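Local coordinates for protein adenylate cyclase (Hippeastrum hybrid cultivar, PDB 6YP4) that acts mainly as a triphosphatase of the CYTH family, although it was first named as a putative adenylate cyclase, at residues Met1-Pro12 / Leu72-Glu84. Sequence-based numbering, arbitrary orientation. Where two conformers were deposited one is given.
With MG (magnesium ion), chain D; MG (magnesium ion), chain C; GCP (phosphomethylphosphonic acid guanylate ester), chain B; EDO (1,2-ethanediol), chain H.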
loop_
_atom_site.group_PDB
_atom_site.type_symbol
_atom_site.label_atom_id
_atom_site.label_comp_id
_atom_site.label_asym_id
_atom_site.label_seq_id
_atom_site.Cartn_x
_atom_site.Cartn_y
_atom_site.Cartn_z
ATOM N N MET A 1 -5.521 -15.682 -2.860
ATOM C CA MET A 1 -4.297 -16.232 -2.284
ATOM C C MET A 1 -3.221 -15.158 -2.233
ATOM O O MET A 1 -2.937 -14.510 -3.241
ATOM C CB MET A 1 -3.805 -17.435 -3.091
ATOM C CG MET A 1 -2.792 -18.294 -2.361
ATOM S SD MET A 1 -3.480 -19.022 -0.857
ATOM C CE MET A 1 -3.185 -20.766 -1.158
ATOM N N GLU A 2 -2.654 -14.951 -1.043
ATOM C CA GLU A 2 -1.628 -13.942 -0.808
ATOM C C GLU A 2 -0.265 -14.625 -0.774
ATOM O O GLU A 2 -0.052 -15.551 0.017
ATOM C CB GLU A 2 -1.896 -13.202 0.503
ATOM C CG GLU A 2 -0.990 -12.018 0.759
ATOM C CD GLU A 2 -1.536 -10.728 0.173
ATOM O OE1 GLU A 2 -2.393 -10.799 -0.732
ATOM O OE2 GLU A 2 -1.106 -9.643 0.614
ATOM N N ILE A 3 0.652 -14.175 -1.629
ATOM C CA ILE A 3 1.979 -14.769 -1.760
ATOM C C ILE A 3 3.031 -13.741 -1.368
ATOM O O ILE A 3 3.067 -12.635 -1.922
ATOM C CB ILE A 3 2.224 -15.276 -3.191
ATOM C CG1 ILE A 3 1.163 -16.309 -3.571
ATOM C CG2 ILE A 3 3.619 -15.866 -3.303
ATOM C CD1 ILE A 3 1.537 -17.187 -4.745
ATOM N N GLU A 4 3.900 -14.113 -0.423
ATOM C CA GLU A 4 4.971 -13.237 0.028
ATOM C C GLU A 4 6.265 -14.025 0.175
ATOM O O GLU A 4 6.267 -15.227 0.476
ATOM C CB GLU A 4 4.644 -12.539 1.367
ATOM C CG GLU A 4 4.046 -11.139 1.203
ATOM C CD GLU A 4 4.201 -10.246 2.424
ATOM O OE1 GLU A 4 3.543 -10.519 3.448
ATOM O OE2 GLU A 4 4.966 -9.258 2.353
ATOM N N ILE A 5 7.366 -13.340 -0.073
ATOM C CA ILE A 5 8.695 -13.823 0.279
ATOM C C ILE A 5 8.952 -13.357 1.705
ATOM O O ILE A 5 8.581 -12.236 2.066
ATOM C CB ILE A 5 9.756 -13.278 -0.699
ATOM C CG1 ILE A 5 9.374 -13.611 -2.150
ATOM C CG2 ILE A 5 11.136 -13.791 -0.356
ATOM C CD1 ILE A 5 9.182 -15.060 -2.394
ATOM N N LYS A 6 9.547 -14.209 2.544
ATOM C CA LYS A 6 9.766 -13.849 3.945
ATOM C C LYS A 6 11.137 -14.349 4.382
ATOM O O LYS A 6 11.352 -15.560 4.498
ATOM C CB LYS A 6 8.661 -14.409 4.842
ATOM C CG LYS A 6 7.298 -13.759 4.624
ATOM C CD LYS A 6 6.276 -14.211 5.650
ATOM C CE LYS A 6 4.944 -13.512 5.452
ATOM N NZ LYS A 6 3.962 -13.951 6.484
ATOM N N LEU A 7 12.056 -13.417 4.625
ATOM C CA LEU A 7 13.418 -13.716 5.056
ATOM C C LEU A 7 13.653 -13.125 6.439
ATOM O O LEU A 7 13.175 -12.031 6.742
ATOM C CB LEU A 7 14.435 -13.138 4.081
ATOM C CG LEU A 7 14.154 -13.331 2.589
ATOM C CD1 LEU A 7 15.122 -12.489 1.771
ATOM C CD2 LEU A 7 14.271 -14.803 2.195
ATOM N N ARG A 8 14.395 -13.834 7.283
ATOM C CA ARG A 8 14.662 -13.361 8.636
ATOM C C ARG A 8 16.096 -12.848 8.733
ATOM O O ARG A 8 17.020 -13.499 8.245
ATOM C CB ARG A 8 14.416 -14.479 9.652
ATOM C CG ARG A 8 14.649 -14.067 11.099
ATOM C CD ARG A 8 14.321 -15.206 12.051
ATOM N NE ARG A 8 14.591 -14.833 13.433
ATOM C CZ ARG A 8 14.690 -15.701 14.435
ATOM N NH1 ARG A 8 14.538 -17.007 14.214
ATOM N NH2 ARG A 8 14.946 -15.262 15.659
ATOM N N LEU A 9 16.281 -11.661 9.364
ATOM C CA LEU A 9 17.629 -11.192 9.667
ATOM C C LEU A 9 18.037 -11.612 11.086
ATOM O O LEU A 9 17.205 -11.593 12.005
ATOM C CB LEU A 9 17.724 -9.674 9.539
ATOM C CG LEU A 9 17.018 -9.105 8.305
ATOM C CD1 LEU A 9 17.187 -7.618 8.264
ATOM C CD2 LEU A 9 17.609 -9.715 7.061
ATOM N N PRO A 10 19.320 -11.936 11.299
ATOM C CA PRO A 10 19.739 -12.487 12.610
ATOM C C PRO A 10 19.890 -11.481 13.744
ATOM O O PRO A 10 19.922 -11.904 14.908
ATOM C CB PRO A 10 21.109 -13.134 12.306
ATOM C CG PRO A 10 21.589 -12.455 11.043
ATOM C CD PRO A 10 20.342 -12.127 10.250
ATOM N N SER A 11 20.040 -10.188 13.489
ATOM C CA SER A 11 20.647 -9.347 14.509
ATOM C C SER A 11 20.275 -7.903 14.264
ATOM O O SER A 11 19.914 -7.532 13.136
ATOM C CB SER A 11 22.176 -9.492 14.502
ATOM O OG SER A 11 22.673 -8.936 13.292
ATOM N N PRO A 12 20.386 -7.050 15.282
ATOM C CA PRO A 12 20.273 -5.598 15.065
ATOM C C PRO A 12 21.236 -5.058 14.023
ATOM O O PRO A 12 20.859 -4.199 13.221
ATOM C CB PRO A 12 20.585 -5.018 16.451
ATOM C CG PRO A 12 20.122 -6.104 17.411
ATOM C CD PRO A 12 20.519 -7.396 16.708
ATOM N N LEU A 72 4.087 -22.243 4.454
ATOM C CA LEU A 72 5.386 -21.581 4.434
ATOM C C LEU A 72 6.452 -22.613 4.102
ATOM O O LEU A 72 6.552 -23.637 4.786
ATOM C CB LEU A 72 5.672 -20.920 5.779
ATOM C CG LEU A 72 6.953 -20.104 5.879
ATOM C CD1 LEU A 72 6.926 -18.986 4.857
ATOM C CD2 LEU A 72 7.093 -19.549 7.279
ATOM N N SER A 73 7.242 -22.344 3.062
ATOM C CA SER A 73 8.240 -23.296 2.592
ATOM C C SER A 73 9.292 -22.557 1.783
ATOM O O SER A 73 8.947 -21.794 0.880
ATOM C CB SER A 73 7.593 -24.387 1.736
ATOM O OG SER A 73 8.563 -25.098 0.991
ATOM N N GLU A 74 10.568 -22.772 2.118
ATOM C CA GLU A 74 11.686 -22.285 1.303
ATOM C C GLU A 74 11.626 -20.767 1.102
ATOM O O GLU A 74 11.979 -20.243 0.043
ATOM C CB GLU A 74 11.727 -23.016 -0.041
ATOM C CG GLU A 74 12.075 -24.496 0.076
ATOM C CD GLU A 74 13.540 -24.704 0.377
ATOM O OE1 GLU A 74 14.366 -24.549 -0.552
ATOM O OE2 GLU A 74 13.869 -24.989 1.547
ATOM N N GLY A 75 11.176 -20.053 2.129
ATOM C CA GLY A 75 11.063 -18.611 2.078
ATOM C C GLY A 75 9.808 -18.079 1.418
ATOM O O GLY A 75 9.633 -16.853 1.348
ATOM N N VAL A 76 8.920 -18.943 0.943
ATOM C CA VAL A 76 7.735 -18.514 0.210
ATOM C C VAL A 76 6.506 -18.774 1.066
ATOM O O VAL A 76 6.333 -19.877 1.598
ATOM C CB VAL A 76 7.639 -19.223 -1.149
ATOM C CG1 VAL A 76 6.342 -18.839 -1.857
ATOM C CG2 VAL A 76 8.848 -18.844 -1.990
ATOM N N SER A 77 5.666 -17.753 1.213
ATOM C CA SER A 77 4.440 -17.834 1.994
ATOM C C SER A 77 3.221 -17.779 1.077
ATOM O O SER A 77 3.194 -17.001 0.121
ATOM C CB SER A 77 4.380 -16.689 3.014
ATOM O OG SER A 77 3.215 -16.776 3.812
ATOM N N HIS A 78 2.233 -18.633 1.353
ATOM C CA HIS A 78 0.894 -18.547 0.781
ATOM C C HIS A 78 -0.106 -18.523 1.930
ATOM O O HIS A 78 0.007 -19.327 2.860
ATOM C CB HIS A 78 0.547 -19.741 -0.129
ATOM C CG HIS A 78 1.505 -19.979 -1.256
ATOM N ND1 HIS A 78 2.726 -20.598 -1.084
ATOM C CD2 HIS A 78 1.396 -19.731 -2.582
ATOM C CE1 HIS A 78 3.339 -20.694 -2.250
ATOM N NE2 HIS A 78 2.552 -20.175 -3.176
ATOM N N VAL A 79 -1.088 -17.621 1.883
ATOM C CA VAL A 79 -2.104 -17.594 2.935
ATOM C C VAL A 79 -3.403 -17.022 2.367
ATOM O O VAL A 79 -3.384 -16.141 1.504
ATOM C CB VAL A 79 -1.607 -16.816 4.183
ATOM C CG1 VAL A 79 -1.499 -15.318 3.918
ATOM C CG2 VAL A 79 -2.500 -17.093 5.396
ATOM N N GLU A 80 -4.533 -17.559 2.837
ATOM C CA GLU A 80 -5.854 -17.025 2.523
ATOM C C GLU A 80 -6.182 -15.915 3.511
ATOM O O GLU A 80 -6.191 -16.144 4.724
ATOM C CB GLU A 80 -6.920 -18.115 2.601
ATOM C CG GLU A 80 -6.813 -19.193 1.560
ATOM C CD GLU A 80 -7.708 -20.373 1.885
ATOM O OE1 GLU A 80 -7.193 -21.511 1.972
ATOM O OE2 GLU A 80 -8.924 -20.153 2.078
ATOM N N GLU A 81 -6.467 -14.720 3.006
ATOM C CA GLU A 81 -6.754 -13.606 3.892
ATOM C C GLU A 81 -7.889 -12.765 3.327
ATOM O O GLU A 81 -8.179 -12.777 2.128
ATOM C CB GLU A 81 -5.504 -12.743 4.143
ATOM C CG GLU A 81 -5.288 -11.577 3.185
ATOM C CD GLU A 81 -3.850 -11.043 3.231
ATOM O OE1 GLU A 81 -3.057 -11.538 4.061
ATOM O OE2 GLU A 81 -3.503 -10.144 2.431
ATOM N N ASP A 82 -8.549 -12.054 4.229
ATOM C CA ASP A 82 -9.572 -11.082 3.869
ATOM C C ASP A 82 -9.419 -9.977 4.896
ATOM O O ASP A 82 -9.419 -10.264 6.099
ATOM C CB ASP A 82 -10.973 -11.695 3.902
ATOM C CG ASP A 82 -12.022 -10.775 3.308
ATOM O OD1 ASP A 82 -11.630 -9.744 2.732
ATOM O OD2 ASP A 82 -13.226 -11.077 3.410
ATOM N N GLU A 83 -9.189 -8.744 4.443
ATOM C CA GLU A 83 -8.999 -7.658 5.390
ATOM C C GLU A 83 -9.608 -6.362 4.872
ATOM O O GLU A 83 -9.893 -6.202 3.680
ATOM C CB GLU A 83 -7.515 -7.462 5.741
ATOM C CG GLU A 83 -6.630 -7.054 4.612
ATOM C CD GLU A 83 -5.209 -6.715 5.068
ATOM O OE1 GLU A 83 -4.449 -6.152 4.247
ATOM O OE2 GLU A 83 -4.848 -7.008 6.236
ATOM N N GLU A 84 -9.808 -5.428 5.801
ATOM C CA GLU A 84 -10.522 -4.197 5.483
ATOM C C GLU A 84 -10.239 -3.190 6.578
ATOM O O GLU A 84 -10.128 -3.556 7.759
ATOM C CB GLU A 84 -12.039 -4.430 5.359
ATOM C CG GLU A 84 -12.755 -3.254 4.681
ATOM C CD GLU A 84 -14.235 -3.457 4.481
ATOM O OE1 GLU A 84 -14.863 -4.243 5.213
ATOM O OE2 GLU A 84 -14.753 -2.859 3.524
HETATM MG MG MG D . -3.986 -9.779 5.521
HETATM MG MG MG C . -0.971 -10.792 3.672
HETATM P PG GCP B . 3.343 -10.537 7.965
HETATM O O1G GCP B . 4.603 -11.266 7.607
HETATM O O2G GCP B . 3.607 -9.522 9.055
HETATM O O3G GCP B . 2.298 -11.527 8.418
HETATM C C3B GCP B . 2.756 -9.662 6.473
HETATM P PB GCP B . 1.153 -8.823 6.878
HETATM O O1B GCP B . 0.271 -9.666 7.751
HETATM O O2B GCP B . 1.398 -7.459 7.475
HETATM O O3A GCP B . 0.400 -8.630 5.429
HETATM P PA GCP B . -0.902 -7.632 5.326
HETATM O O1A GCP B . -1.926 -8.343 4.459
HETATM O O2A GCP B . -1.450 -7.445 6.725
HETATM O "O5'" GCP B . -0.436 -6.136 4.696
HETATM C "C5'" GCP B . 0.858 -6.011 4.123
HETATM C "C4'" GCP B . 0.991 -6.872 2.795
HETATM O "O4'" GCP B . -0.220 -6.732 1.823
HETATM C "C3'" GCP B . 2.001 -6.459 2.131
HETATM O "O3'" GCP B . 2.749 -7.588 1.614
HETATM C "C2'" GCP B . 1.428 -5.444 0.926
HETATM O "O2'" GCP B . 2.152 -5.616 -0.350
HETATM C "C1'" GCP B . 0.170 -5.618 0.794
HETATM N N9 GCP B . -0.561 -4.324 1.100
HETATM C C8 GCP B . -1.064 -4.100 2.320
HETATM N N7 GCP B . -1.658 -2.893 2.331
HETATM C C5 GCP B . -1.520 -2.363 1.105
HETATM C C6 GCP B . -1.937 -1.151 0.560
HETATM O O6 GCP B . -2.535 -0.374 1.227
HETATM N N1 GCP B . -1.665 -0.864 -0.713
HETATM C C2 GCP B . -0.979 -1.756 -1.478
HETATM N N2 GCP B . -0.739 -1.333 -2.856
HETATM N N3 GCP B . -0.570 -2.940 -0.946
HETATM C C4 GCP B . -0.842 -3.242 0.346
HETATM C C1 EDO H . 18.180 -16.823 11.900
HETATM O O1 EDO H . 17.981 -15.920 12.998
HETATM C C2 EDO H . 17.753 -16.142 10.612
HETATM O O2 EDO H . 18.646 -15.061 10.319
HETATM O O HOH W 1 1.469 -14.769 2.515
#
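Glu2 and Glu4 face Val79 and Ser77 as hydrogen-bonded antiparallel pairs, with Glu2 N 2.9 Å from Val79 O and Ser77 N 2.7 Å from Glu4 O. Ile3–His78 and Ile5–Val76 are the non-hydrogen-bonded pairs between and beyond them, and Lys6 N closes the ladder on Gly75 O, in the type I' turn Ser73–Val76. Side chains therefore alternate between two faces. On one, Ile3 runs alongside His78, its CD1 3.3 Å from ring atom CD2, while Ile5 CD1 lies against Val76 CG2; from helix 170-183, Pro170 packs on Ile3 and Lys174 on Ile5. Glu2 and Glu4 share the other face with Ser77 and Val79, where Lys6 also reaches the nucleotide and Glu81 the metals. In the conformer given, Glu81 OE1 bridges two magnesium ions, 2.2 Å from the nearer and 2.5 Å from the farther. Its carboxylate comes close to that of Glu2, a doubtful detail because each residue has two conformers. The fully extended Lys6 chain passes Ser77 and brings NZ 3.0 Å from O1G of the terminal phosphonate, a weak hydrogen bond. A water joins Glu2 O to Ser77 OG. Farther along, Arg8 runs extended, CG opposite the backbone N (chi1 -179°), with O1 of an ethanediol, probably from the crystallisation liquor, over the guanidinium centre; NH1 binds Leu205 O. Shortening Arg8 to alanine removes the guanidinium and would probably leave Leu205 O without its NH1 donor. Around the phosphates, Lys67, Arg52, Arg54, Arg137 and Lys195 add positive charge, while Arg141 of the second subunit forms a salt bridge with Glu83. Glu2, Glu4 and Lys6 form the ExExK signature of CYTH proteins, on a strand of the antiparallel beta tunnel that defines the triphosphate tunnel metalloenzymes.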